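Long-range contact in cellulose synthase 1 (Gluconacetobacter xylinus, PDB 4I86), which belongs to the cellulose synthases and, through its C-terminal PilZ domain, a small beta barrel, probably binds the regulator cyclic di-GMP: residues Lys6-Val18 with Thr30-Val43. Numbering follows the deposited sequence.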
loop_
_atom_site.group_PDB
_atom_site.type_symbol
_atom_site.label_atom_id
_atom_site.label_comp_id
_atom_site.label_asym_id
_atom_site.label_seq_id
_atom_site.Cartn_x
_atom_site.Cartn_y
_atom_site.Cartn_z
ATOM N N LYS A 6 -8.513 16.126 -10.112
ATOM C CA LYS A 6 -7.074 16.369 -10.046
ATOM C C LYS A 6 -6.557 16.139 -8.627
ATOM O O LYS A 6 -7.156 16.588 -7.640
ATOM C CB LYS A 6 -6.710 17.760 -10.575
ATOM C CG LYS A 6 -5.496 17.756 -11.515
ATOM C CD LYS A 6 -5.347 19.062 -12.295
ATOM C CE LYS A 6 -4.316 19.980 -11.649
ATOM N NZ LYS A 6 -3.990 21.152 -12.512
ATOM N N ARG A 7 -5.438 15.429 -8.540
ATOM C CA ARG A 7 -4.966 14.887 -7.275
ATOM C C ARG A 7 -3.483 15.183 -7.044
ATOM O O ARG A 7 -2.637 14.845 -7.880
ATOM C CB ARG A 7 -5.197 13.372 -7.288
ATOM C CG ARG A 7 -5.316 12.737 -5.918
ATOM C CD ARG A 7 -6.424 11.697 -5.921
ATOM N NE ARG A 7 -6.482 10.962 -4.661
ATOM C CZ ARG A 7 -6.466 9.634 -4.565
ATOM N NH1 ARG A 7 -6.520 9.051 -3.371
ATOM N NH2 ARG A 7 -6.399 8.889 -5.666
ATOM N N ASN A 8 -3.158 15.825 -5.924
ATOM C CA ASN A 8 -1.751 15.973 -5.556
ATOM C C ASN A 8 -1.290 14.688 -4.881
ATOM O O ASN A 8 -2.040 14.099 -4.100
ATOM C CB ASN A 8 -1.527 17.192 -4.659
ATOM C CG ASN A 8 -1.028 18.411 -5.436
ATOM O OD1 ASN A 8 -0.336 18.281 -6.457
ATOM N ND2 ASN A 8 -1.376 19.602 -4.953
ATOM N N SER A 9 -0.081 14.233 -5.194
ATOM C CA SER A 9 0.374 12.933 -4.693
ATOM C C SER A 9 0.641 12.974 -3.192
ATOM O O SER A 9 0.331 12.019 -2.463
ATOM C CB SER A 9 1.627 12.450 -5.443
ATOM O OG SER A 9 2.744 13.291 -5.198
ATOM N N HIS A 10 1.196 14.088 -2.722
ATOM C CA HIS A 10 1.728 14.131 -1.367
ATOM C C HIS A 10 2.677 12.941 -1.207
ATOM O O HIS A 10 2.615 12.213 -0.207
ATOM C CB HIS A 10 0.608 14.089 -0.311
ATOM C CG HIS A 10 -0.310 15.272 -0.359
ATOM N ND1 HIS A 10 -1.485 15.283 -1.086
ATOM C CD2 HIS A 10 -0.208 16.506 0.204
ATOM C CE1 HIS A 10 -2.069 16.464 -0.960
ATOM N NE2 HIS A 10 -1.320 17.219 -0.189
ATOM N N ARG A 11 3.544 12.747 -2.204
ATOM C CA ARG A 11 4.594 11.720 -2.142
ATOM C C ARG A 11 5.489 11.881 -0.912
ATOM O O ARG A 11 6.268 12.828 -0.821
ATOM C CB ARG A 11 5.494 11.813 -3.372
ATOM C CG ARG A 11 6.514 10.689 -3.475
ATOM C CD ARG A 11 5.864 9.510 -4.155
ATOM N NE ARG A 11 4.745 9.990 -4.962
ATOM C CZ ARG A 11 4.761 10.111 -6.283
ATOM N NH1 ARG A 11 5.836 9.759 -6.976
ATOM N NH2 ARG A 11 3.688 10.568 -6.914
ATOM N N ILE A 12 5.405 10.942 0.018
ATOM C CA ILE A 12 6.280 10.970 1.185
ATOM C C ILE A 12 7.154 9.719 1.247
ATOM O O ILE A 12 6.660 8.623 1.536
ATOM C CB ILE A 12 5.471 11.154 2.508
ATOM C CG1 ILE A 12 6.347 10.909 3.730
ATOM C CG2 ILE A 12 4.270 10.234 2.539
ATOM C CD1 ILE A 12 7.468 11.921 3.894
ATOM N N PRO A 13 8.457 9.875 0.938
ATOM C CA PRO A 13 9.416 8.786 1.179
ATOM C C PRO A 13 9.435 8.395 2.653
ATOM O O PRO A 13 9.611 9.253 3.524
ATOM C CB PRO A 13 10.768 9.403 0.782
ATOM C CG PRO A 13 10.502 10.889 0.550
ATOM C CD PRO A 13 9.062 10.994 0.189
ATOM N N ALA A 14 9.253 7.112 2.927
ATOM C CA ALA A 14 9.180 6.633 4.300
ATOM C C ALA A 14 9.402 5.135 4.341
ATOM O O ALA A 14 9.043 4.414 3.412
ATOM C CB ALA A 14 7.839 6.982 4.919
ATOM N N THR A 15 9.995 4.674 5.434
ATOM C CA THR A 15 10.308 3.273 5.595
ATOM C C THR A 15 9.513 2.715 6.768
ATOM O O THR A 15 9.832 2.983 7.933
ATOM C CB THR A 15 11.814 3.068 5.866
ATOM O OG1 THR A 15 12.568 3.544 4.744
ATOM C CG2 THR A 15 12.121 1.583 6.089
ATOM N N ILE A 16 8.473 1.944 6.460
ATOM C CA ILE A 16 7.666 1.320 7.501
ATOM C C ILE A 16 7.289 -0.093 7.129
ATOM O O ILE A 16 6.969 -0.376 5.968
ATOM C CB ILE A 16 6.413 2.169 7.877
ATOM C CG1 ILE A 16 5.383 2.196 6.756
ATOM C CG2 ILE A 16 6.822 3.592 8.244
ATOM C CD1 ILE A 16 4.089 2.857 7.169
ATOM N N PRO A 17 7.349 -1.001 8.115
ATOM C CA PRO A 17 7.003 -2.401 7.879
ATOM C C PRO A 17 5.553 -2.512 7.403
ATOM O O PRO A 17 4.661 -1.818 7.913
ATOM C CB PRO A 17 7.143 -3.043 9.272
ATOM C CG PRO A 17 8.015 -2.099 10.037
ATOM C CD PRO A 17 7.695 -0.738 9.522
ATOM N N VAL A 18 5.320 -3.399 6.447
ATOM C CA VAL A 18 3.969 -3.665 5.988
ATOM C C VAL A 18 3.825 -5.144 5.701
ATOM O O VAL A 18 4.817 -5.833 5.439
ATOM C CB VAL A 18 3.643 -2.854 4.714
ATOM C CG1 VAL A 18 3.712 -1.359 4.995
ATOM C CG2 VAL A 18 4.605 -3.222 3.592
ATOM N N THR A 30 5.794 -9.952 3.439
ATOM C CA THR A 30 6.155 -8.852 4.316
ATOM C C THR A 30 7.176 -7.989 3.575
ATOM O O THR A 30 7.781 -8.453 2.612
ATOM C CB THR A 30 6.737 -9.407 5.641
ATOM O OG1 THR A 30 5.747 -10.236 6.272
ATOM C CG2 THR A 30 7.112 -8.288 6.589
ATOM N N GLY A 31 7.357 -6.741 4.011
ATOM C CA GLY A 31 8.252 -5.808 3.340
ATOM C C GLY A 31 8.355 -4.496 4.090
ATOM O O GLY A 31 7.826 -4.385 5.197
ATOM N N VAL A 32 9.062 -3.513 3.522
ATOM C CA VAL A 32 9.029 -2.159 4.055
ATOM C C VAL A 32 8.680 -1.184 2.946
ATOM O O VAL A 32 8.981 -1.424 1.772
ATOM C CB VAL A 32 10.367 -1.716 4.724
ATOM C CG1 VAL A 32 10.630 -2.501 6.002
ATOM C CG2 VAL A 32 11.530 -1.844 3.745
ATOM N N THR A 33 8.059 -0.073 3.317
ATOM C CA THR A 33 7.661 0.910 2.323
ATOM C C THR A 33 8.876 1.681 1.818
ATOM O O THR A 33 9.905 1.747 2.494
ATOM C CB THR A 33 6.643 1.897 2.893
ATOM O OG1 THR A 33 7.247 2.636 3.970
ATOM C CG2 THR A 33 5.417 1.138 3.396
ATOM N N GLU A 34 8.739 2.273 0.635
ATOM C CA GLU A 34 9.753 3.181 0.110
ATOM C C GLU A 34 9.166 4.587 0.034
ATOM O O GLU A 34 9.777 5.567 0.467
ATOM C CB GLU A 34 10.213 2.708 -1.269
ATOM C CG GLU A 34 10.932 1.366 -1.238
ATOM C CD GLU A 34 11.177 0.810 -2.624
ATOM O OE1 GLU A 34 11.050 1.584 -3.596
ATOM O OE2 GLU A 34 11.483 -0.397 -2.742
ATOM N N ASP A 35 7.957 4.680 -0.504
ATOM C CA ASP A 35 7.242 5.941 -0.496
ATOM C C ASP A 35 5.752 5.668 -0.426
ATOM O O ASP A 35 5.290 4.581 -0.788
ATOM C CB ASP A 35 7.549 6.740 -1.751
ATOM C CG ASP A 35 6.933 6.119 -2.985
ATOM O OD1 ASP A 35 7.653 5.383 -3.682
ATOM O OD2 ASP A 35 5.728 6.346 -3.250
ATOM N N LEU A 36 5.006 6.654 0.053
ATOM C CA LEU A 36 3.558 6.563 0.120
ATOM C C LEU A 36 3.033 7.841 -0.493
ATOM O O LEU A 36 3.668 8.876 -0.392
ATOM C CB LEU A 36 3.090 6.446 1.575
ATOM C CG LEU A 36 3.468 5.113 2.231
ATOM C CD1 LEU A 36 3.309 5.164 3.724
ATOM C CD2 LEU A 36 2.612 4.009 1.679
ATOM N N SER A 37 1.884 7.761 -1.151
ATOM C CA SER A 37 1.233 8.950 -1.676
ATOM C C SER A 37 -0.269 8.781 -1.530
ATOM O O SER A 37 -0.751 7.705 -1.137
ATOM C CB SER A 37 1.587 9.145 -3.154
ATOM O OG SER A 37 1.247 7.978 -3.878
ATOM N N MET A 38 -1.011 9.833 -1.854
ATOM C CA MET A 38 -2.460 9.726 -1.935
ATOM C C MET A 38 -2.884 8.728 -3.027
ATOM O O MET A 38 -4.006 8.230 -3.018
ATOM C CB MET A 38 -3.088 11.102 -2.183
ATOM C CG MET A 38 -3.092 12.018 -0.959
ATOM S SD MET A 38 -3.806 11.295 0.536
ATOM C CE MET A 38 -5.451 10.801 -0.026
ATOM N N GLY A 39 -1.985 8.430 -3.963
ATOM C CA GLY A 39 -2.309 7.517 -5.051
ATOM C C GLY A 39 -2.049 6.047 -4.715
ATOM O O GLY A 39 -2.798 5.154 -5.118
ATOM N N GLY A 40 -0.978 5.797 -3.978
ATOM C CA GLY A 40 -0.606 4.440 -3.624
ATOM C C GLY A 40 0.684 4.306 -2.844
ATOM O O GLY A 40 1.053 5.179 -2.036
ATOM N N ALA A 41 1.364 3.185 -3.069
ATOM C CA ALA A 41 2.563 2.858 -2.303
ATOM C C ALA A 41 3.642 2.239 -3.177
ATOM O O ALA A 41 3.346 1.571 -4.162
ATOM C CB ALA A 41 2.213 1.908 -1.163
ATOM N N ALA A 42 4.896 2.462 -2.808
ATOM C CA ALA A 42 5.994 1.672 -3.364
ATOM C C ALA A 42 6.623 0.916 -2.210
ATOM O O ALA A 42 6.989 1.518 -1.200
ATOM C CB ALA A 42 7.030 2.566 -4.058
ATOM N N VAL A 43 6.740 -0.401 -2.355
ATOM C CA VAL A 43 7.208 -1.234 -1.246
ATOM C C VAL A 43 8.402 -2.125 -1.602
ATOM O O VAL A 43 8.411 -2.787 -2.648
ATOM C CB VAL A 43 6.085 -2.152 -0.722
ATOM C CG1 VAL A 43 6.545 -2.904 0.540
ATOM C CG2 VAL A 43 4.802 -1.347 -0.449
HETATM O O HOH W 1 12.509 2.361 2.644
#
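Ile12 and Leu36 form an antiparallel hydrogen-bonded pair, Ile12 N lying 2.7 Å from Leu36 O and almost in line with the carbonyl; Pro13 and Asp35 follow as a non-hydrogen-bonded pair. Further along, Val18 pairs with Gly31 and Pro17 with Val32, with the register shifted by one residue. Toward the N-terminus, Ser9 O accepts Met38 N at 2.6 Å, nearly straight and in the carbonyl plane.

Thr33 bridges the shift. With chi1 at 63°, its hydroxyl sits between its own backbone N and carbonyl carbon and turns toward 6-18, where OG1 donates to Ala14 O (2.6 Å) and accepts from Ile16 N (2.9 Å). Its methyl reaches 6-18 as well, farther along: Thr33 CG2 packs against Ile16 CG1 and presses tightly on Val18 CG1 at 3.4 Å. Val18's other methyl, CG2, meets Val43 CG1 at 3.6 Å, carrying the packing onto the next strand. Beyond the corner at Glu34, Ile12 CG2 rests against Leu36 CB, and Leu36 reaches Leu100 and Leu104 of helix 91-105.

At the other end, Met38 runs alongside His10, its CG 3.6 Å from ring atom ND1. Arg7 bends at chi2 (139°) and lays one face of its guanidinium over Met38 O, with NH1 too poorly angled for a hydrogen bond. Arg11 crosses Asp35 obliquely: carbon CD, rather than an N-H, approaches OD2 (3.3 Å), leaving only a longer-range attraction of charges. Ser37 OG accepts from Gly39 N and Gly40 N, an ST turn and ST motif that brace the turn into strand 40-44.

Arg7 and Arg11 match the RxxxR motif of PilZ domains, and Asp35, Ser37 and Gly40 their (D/N)xSxxG motif. Backbone pairing thus brings together the two elements that bind cyclic di-GMP in relatives, with neither arginine tied up by a salt bridge across this contact.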